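Local coordinates for putative endo-1,4-beta-xylanase (Bacteroides thetaiotaomicron VPI-5482, PDB 5MSX), which probably hydrolyses glycosidic bonds as a family 43 glycoside hydrolase, apparently an arabinofuranosidase acting on plant pectin, at residues S38-T51 against W92-I106. Residues are numbered along the deposited sequence; the frame is centred on the assembly and turned at random.
Sequences SIQEINGVFYCYAT and WAPSKAIFANGKYYI. With EDO (1,2-ethanediol), chain G; EDO (1,2-ethanediol), chain V.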
loop_
_atom_site.group_PDB
_atom_site.type_symbol
_atom_site.label_atom_id
_atom_site.label_comp_id
_atom_site.label_asym_id
_atom_site.label_seq_id
_atom_site.Cartn_x
_atom_site.Cartn_y
_atom_site.Cartn_z
ATOM N N SER C 38 22.077 -7.765 -7.163
ATOM C CA SER C 38 21.187 -6.622 -7.146
ATOM C C SER C 38 21.768 -5.692 -6.143
ATOM O O SER C 38 21.803 -6.010 -4.969
ATOM C CB SER C 38 19.771 -7.037 -6.729
ATOM O OG SER C 38 19.177 -7.814 -7.752
ATOM N N ILE C 39 22.308 -4.574 -6.618
ATOM C CA ILE C 39 23.026 -3.646 -5.785
ATOM C C ILE C 39 22.286 -2.309 -5.789
ATOM O O ILE C 39 21.777 -1.864 -6.825
ATOM C CB ILE C 39 24.464 -3.495 -6.270
ATOM C CG1 ILE C 39 25.223 -4.844 -6.135
ATOM C CG2 ILE C 39 25.175 -2.376 -5.509
ATOM C CD1 ILE C 39 26.441 -4.936 -7.045
ATOM N N GLN C 40 22.200 -1.681 -4.621
ATOM C CA GLN C 40 21.406 -0.460 -4.469
ATOM C C GLN C 40 21.851 0.325 -3.249
ATOM O O GLN C 40 22.383 -0.246 -2.309
ATOM C CB GLN C 40 19.893 -0.816 -4.380
ATOM C CG GLN C 40 19.550 -1.667 -3.180
ATOM C CD GLN C 40 18.135 -2.196 -3.155
ATOM O OE1 GLN C 40 17.935 -3.402 -3.018
ATOM N NE2 GLN C 40 17.136 -1.304 -3.256
ATOM N N GLU C 41 21.658 1.633 -3.279
ATOM C CA GLU C 41 21.817 2.443 -2.101
ATOM C C GLU C 41 20.466 2.609 -1.432
ATOM O O GLU C 41 19.503 2.964 -2.104
ATOM C CB GLU C 41 22.374 3.805 -2.456
ATOM C CG GLU C 41 22.608 4.719 -1.268
ATOM C CD GLU C 41 23.285 6.034 -1.653
ATOM O OE1 GLU C 41 23.444 6.306 -2.860
ATOM O OE2 GLU C 41 23.677 6.797 -0.737
ATOM N N ILE C 42 20.402 2.336 -0.127
ATOM C CA ILE C 42 19.198 2.525 0.658
ATOM C C ILE C 42 19.572 3.289 1.920
ATOM O O ILE C 42 20.364 2.799 2.720
ATOM C CB ILE C 42 18.551 1.201 1.101
ATOM C CG1 ILE C 42 18.302 0.274 -0.083
ATOM C CG2 ILE C 42 17.220 1.463 1.836
ATOM C CD1 ILE C 42 17.788 -1.095 0.338
ATOM N N ASN C 43 19.011 4.483 2.087
ATOM C CA ASN C 43 19.262 5.320 3.263
ATOM C C ASN C 43 20.751 5.551 3.540
ATOM O O ASN C 43 21.231 5.339 4.645
ATOM C CB ASN C 43 18.592 4.704 4.500
ATOM C CG ASN C 43 17.103 4.516 4.323
ATOM O OD1 ASN C 43 16.423 5.269 3.595
ATOM N ND2 ASN C 43 16.575 3.539 5.004
ATOM N N GLY C 44 21.485 5.948 2.525
ATOM C CA GLY C 44 22.903 6.214 2.669
ATOM C C GLY C 44 23.861 5.028 2.807
ATOM O O GLY C 44 25.034 5.245 3.038
ATOM N N VAL C 45 23.395 3.796 2.627
ATOM C CA VAL C 45 24.254 2.596 2.707
ATOM C C VAL C 45 24.055 1.733 1.439
ATOM O O VAL C 45 22.932 1.589 0.976
ATOM C CB VAL C 45 23.873 1.768 3.958
ATOM C CG1 VAL C 45 24.717 0.514 4.067
ATOM C CG2 VAL C 45 24.002 2.619 5.232
ATOM N N PHE C 46 25.120 1.120 0.910
ATOM C CA PHE C 46 24.969 0.193 -0.235
ATOM C C PHE C 46 24.638 -1.208 0.239
ATOM O O PHE C 46 25.144 -1.646 1.256
ATOM C CB PHE C 46 26.199 0.176 -1.127
ATOM C CG PHE C 46 26.607 1.554 -1.627
ATOM C CD1 PHE C 46 26.007 2.108 -2.747
ATOM C CD2 PHE C 46 27.594 2.286 -0.971
ATOM C CE1 PHE C 46 26.365 3.376 -3.202
ATOM C CE2 PHE C 46 27.979 3.541 -1.426
ATOM C CZ PHE C 46 27.369 4.097 -2.550
ATOM N N TYR C 47 23.729 -1.866 -0.478
ATOM C CA TYR C 47 23.312 -3.221 -0.215
ATOM C C TYR C 47 23.547 -4.049 -1.480
ATOM O O TYR C 47 23.327 -3.542 -2.599
ATOM C CB TYR C 47 21.827 -3.253 0.103
ATOM C CG TYR C 47 21.468 -2.639 1.425
ATOM C CD1 TYR C 47 21.452 -1.256 1.597
ATOM C CD2 TYR C 47 21.159 -3.449 2.526
ATOM C CE1 TYR C 47 21.126 -0.696 2.817
ATOM C CE2 TYR C 47 20.811 -2.895 3.744
ATOM C CZ TYR C 47 20.818 -1.525 3.882
ATOM O OH TYR C 47 20.492 -1.017 5.095
ATOM N N CYS C 48 23.994 -5.304 -1.293
ATOM C CA CYS C 48 24.146 -6.278 -2.353
ATOM C C CYS C 48 23.436 -7.576 -1.982
ATOM O O CYS C 48 23.873 -8.319 -1.096
ATOM C CB CYS C 48 25.626 -6.524 -2.666
ATOM S SG CYS C 48 25.924 -7.753 -3.996
ATOM N N TYR C 49 22.310 -7.818 -2.658
ATOM C CA TYR C 49 21.582 -9.052 -2.598
ATOM C C TYR C 49 21.971 -9.891 -3.827
ATOM O O TYR C 49 21.824 -9.442 -4.966
ATOM C CB TYR C 49 20.090 -8.756 -2.687
ATOM C CG TYR C 49 19.520 -7.875 -1.579
ATOM C CD1 TYR C 49 19.113 -8.434 -0.351
ATOM C CD2 TYR C 49 19.329 -6.512 -1.762
ATOM C CE1 TYR C 49 18.557 -7.646 0.653
ATOM C CE2 TYR C 49 18.781 -5.723 -0.755
ATOM C CZ TYR C 49 18.378 -6.292 0.436
ATOM O OH TYR C 49 17.833 -5.505 1.431
ATOM N N ALA C 50 22.391 -11.119 -3.617
ATOM C CA ALA C 50 22.922 -11.930 -4.708
ATOM C C ALA C 50 22.675 -13.408 -4.461
ATOM O O ALA C 50 22.272 -13.797 -3.355
ATOM C CB ALA C 50 24.413 -11.647 -4.886
ATOM N N THR C 51 22.856 -14.207 -5.514
ATOM C CA THR C 51 23.017 -15.644 -5.374
ATOM C C THR C 51 24.401 -15.911 -4.740
ATOM O O THR C 51 25.425 -15.402 -5.232
ATOM C CB THR C 51 22.979 -16.332 -6.744
ATOM O OG1 THR C 51 21.797 -15.965 -7.453
ATOM C CG2 THR C 51 23.101 -17.876 -6.618
ATOM N N TRP C 92 18.174 -18.128 -5.477
ATOM C CA TRP C 92 18.710 -17.497 -6.644
ATOM C C TRP C 92 18.137 -16.119 -6.901
ATOM O O TRP C 92 16.913 -15.891 -6.765
ATOM C CB TRP C 92 18.336 -18.301 -7.890
ATOM C CG TRP C 92 19.003 -19.616 -8.027
ATOM C CD1 TRP C 92 20.081 -20.078 -7.341
ATOM C CD2 TRP C 92 18.655 -20.619 -8.964
ATOM N NE1 TRP C 92 20.409 -21.313 -7.779
ATOM C CE2 TRP C 92 19.554 -21.670 -8.787
ATOM C CE3 TRP C 92 17.666 -20.717 -9.952
ATOM C CZ2 TRP C 92 19.492 -22.848 -9.546
ATOM C CZ3 TRP C 92 17.581 -21.877 -10.701
ATOM C CH2 TRP C 92 18.495 -22.937 -10.500
ATOM N N ALA C 93 19.034 -15.247 -7.347
ATOM C CA ALA C 93 18.700 -14.099 -8.160
ATOM C C ALA C 93 17.600 -13.190 -7.541
ATOM O O ALA C 93 16.593 -12.904 -8.157
ATOM C CB ALA C 93 18.343 -14.570 -9.559
ATOM N N PRO C 94 17.807 -12.755 -6.307
ATOM C CA PRO C 94 16.863 -11.814 -5.711
ATOM C C PRO C 94 16.879 -10.482 -6.454
ATOM O O PRO C 94 17.955 -10.010 -6.925
ATOM C CB PRO C 94 17.419 -11.586 -4.304
ATOM C CG PRO C 94 18.872 -11.841 -4.444
ATOM C CD PRO C 94 19.037 -12.875 -5.521
ATOM N N SER C 95 15.703 -9.869 -6.495
ATOM C CA SER C 95 15.547 -8.521 -7.010
ATOM C C SER C 95 16.205 -7.551 -6.064
ATOM O O SER C 95 16.745 -7.940 -5.030
ATOM C CB SER C 95 14.056 -8.196 -7.133
ATOM O OG SER C 95 13.457 -8.158 -5.841
ATOM N N LYS C 96 16.186 -6.279 -6.425
ATOM C CA LYS C 96 16.381 -5.205 -5.453
ATOM C C LYS C 96 15.267 -5.212 -4.394
ATOM O O LYS C 96 14.190 -5.775 -4.619
ATOM C CB LYS C 96 16.437 -3.864 -6.145
ATOM C CG LYS C 96 17.773 -3.691 -6.826
ATOM C CD LYS C 96 17.900 -2.416 -7.585
ATOM C CE LYS C 96 18.922 -2.654 -8.687
ATOM N NZ LYS C 96 19.248 -1.364 -9.265
ATOM N N ALA C 97 15.586 -4.673 -3.223
ATOM C CA ALA C 97 14.602 -4.486 -2.153
ATOM C C ALA C 97 13.795 -3.249 -2.546
ATOM O O ALA C 97 14.372 -2.208 -2.725
ATOM C CB ALA C 97 15.301 -4.274 -0.817
ATOM N N ILE C 98 12.488 -3.386 -2.735
ATOM C CA ILE C 98 11.632 -2.288 -3.259
ATOM C C ILE C 98 10.817 -1.667 -2.110
ATOM O O ILE C 98 10.103 -2.378 -1.407
ATOM C CB ILE C 98 10.676 -2.831 -4.343
ATOM C CG1 ILE C 98 11.456 -3.673 -5.374
ATOM C CG2 ILE C 98 9.927 -1.694 -5.036
ATOM C CD1 ILE C 98 12.529 -2.891 -6.126
ATOM N N PHE C 99 10.923 -0.361 -1.916
ATOM C CA PHE C 99 10.143 0.311 -0.871
ATOM C C PHE C 99 8.737 0.634 -1.361
ATOM O O PHE C 99 8.591 1.305 -2.344
ATOM C CB PHE C 99 10.820 1.578 -0.378
ATOM C CG PHE C 99 10.085 2.217 0.750
ATOM C CD1 PHE C 99 10.178 1.692 2.023
ATOM C CD2 PHE C 99 9.253 3.301 0.529
ATOM C CE1 PHE C 99 9.483 2.267 3.084
ATOM C CE2 PHE C 99 8.540 3.869 1.571
ATOM C CZ PHE C 99 8.651 3.356 2.846
ATOM N N ALA C 100 7.718 0.138 -0.673
ATOM C CA ALA C 100 6.323 0.452 -0.990
ATOM C C ALA C 100 5.443 0.099 0.208
ATOM O O ALA C 100 5.776 -0.813 0.993
ATOM C CB ALA C 100 5.845 -0.298 -2.232
ATOM N N ASN C 101 4.348 0.851 0.366
ATOM C CA ASN C 101 3.377 0.649 1.463
ATOM C C ASN C 101 4.041 0.665 2.829
ATOM O O ASN C 101 3.688 -0.109 3.686
ATOM C CB ASN C 101 2.617 -0.688 1.283
ATOM C CG ASN C 101 2.003 -0.825 -0.085
ATOM O OD1 ASN C 101 1.350 0.098 -0.573
ATOM N ND2 ASN C 101 2.218 -1.975 -0.727
ATOM N N GLY C 102 5.066 1.495 2.988
ATOM C CA GLY C 102 5.802 1.588 4.240
ATOM C C GLY C 102 6.698 0.410 4.554
ATOM O O GLY C 102 7.172 0.327 5.669
ATOM N N LYS C 103 6.950 -0.455 3.561
ATOM C CA LYS C 103 7.675 -1.731 3.701
ATOM C C LYS C 103 8.707 -1.931 2.576
ATOM O O LYS C 103 8.697 -1.226 1.564
ATOM C CB LYS C 103 6.700 -2.917 3.578
ATOM C CG LYS C 103 5.590 -2.995 4.601
ATOM C CD LYS C 103 6.145 -3.026 6.002
ATOM C CE LYS C 103 5.034 -3.180 7.020
ATOM N NZ LYS C 103 5.331 -2.358 8.232
ATOM N N TYR C 104 9.514 -2.972 2.743
ATOM C CA TYR C 104 10.452 -3.450 1.726
ATOM C C TYR C 104 9.990 -4.799 1.192
ATOM O O TYR C 104 9.678 -5.712 1.971
ATOM C CB TYR C 104 11.849 -3.555 2.319
ATOM C CG TYR C 104 12.427 -2.213 2.620
ATOM C CD1 TYR C 104 13.084 -1.489 1.637
ATOM C CD2 TYR C 104 12.254 -1.600 3.891
ATOM C CE1 TYR C 104 13.599 -0.228 1.885
ATOM C CE2 TYR C 104 12.787 -0.323 4.157
ATOM C CZ TYR C 104 13.451 0.353 3.141
ATOM O OH TYR C 104 13.980 1.609 3.349
ATOM N N TYR C 105 9.918 -4.908 -0.132
ATOM C CA TYR C 105 9.576 -6.148 -0.825
ATOM C C TYR C 105 10.800 -6.666 -1.633
ATOM O O TYR C 105 11.566 -5.878 -2.174
ATOM C CB TYR C 105 8.407 -5.924 -1.764
ATOM C CG TYR C 105 7.120 -5.521 -1.096
ATOM C CD1 TYR C 105 6.863 -4.171 -0.766
ATOM C CD2 TYR C 105 6.137 -6.467 -0.817
ATOM C CE1 TYR C 105 5.669 -3.794 -0.164
ATOM C CE2 TYR C 105 4.937 -6.099 -0.196
ATOM C CZ TYR C 105 4.713 -4.771 0.122
ATOM O OH TYR C 105 3.547 -4.420 0.720
ATOM N N ILE C 106 10.958 -7.983 -1.699
ATOM C CA ILE C 106 11.997 -8.599 -2.485
ATOM C C ILE C 106 11.418 -9.828 -3.162
ATOM O O ILE C 106 10.484 -10.447 -2.641
ATOM C CB ILE C 106 13.243 -8.874 -1.609
ATOM C CG1 ILE C 106 14.503 -9.012 -2.479
ATOM C CG2 ILE C 106 13.009 -10.066 -0.681
ATOM C CD1 ILE C 106 15.778 -8.801 -1.694
HETATM C C1 EDO G . 13.108 4.361 1.302
HETATM O O1 EDO G . 14.205 3.470 1.454
HETATM C C2 EDO G . 13.513 5.613 2.045
HETATM O O2 EDO G . 13.913 5.280 3.389
HETATM C C1 EDO V . 19.097 1.956 -7.653
HETATM O O1 EDO V . 19.865 2.734 -8.591
HETATM C C2 EDO V . 19.281 2.463 -6.239
HETATM O O2 EDO V . 20.641 2.840 -5.988
#
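With CG of Gln40 wedged between its backbone N and carbonyl carbon (chi1 62°) and the chain extended beyond, its amide reaches both backbone polar groups of Ala97. Here two neighbouring blades of the family 43 five-bladed beta-propeller meet, the hairpin 38-51 lying against the loop and hairpin of 92-106. A primary amide suits the place because it both accepts and donates: Ala97 N sends its hydrogen to Gln40 OE1 at 2.7 Å, while Gln40 NE2 returns one to Ala97 O at 3.0 Å, close to the amide plane. A leucine here would probably leave both backbone groups of Ala97 without these mates. On the adjoining strand of the hairpin, Tyr49 takes CD1 of Ile106 over one face, 3.8 Å from the ring centroid, while small Ala97 lets the phenol end pass close, its OH bonding to Pro122 O. The compact ring of Pro94 suits the step beside Tyr49, its CG 3.8 Å from Tyr49 CB. Short Ser38, OG turned beside its own N (chi1 -70°), donates to Pro94 O at 2.6 Å. Thr51 OG1 links the two blades beside Asp36, the predicted proton acceptor: it is hydrogen-bonded to Asp36 OD2 and accepts from Ala93 N at 2.9 Å.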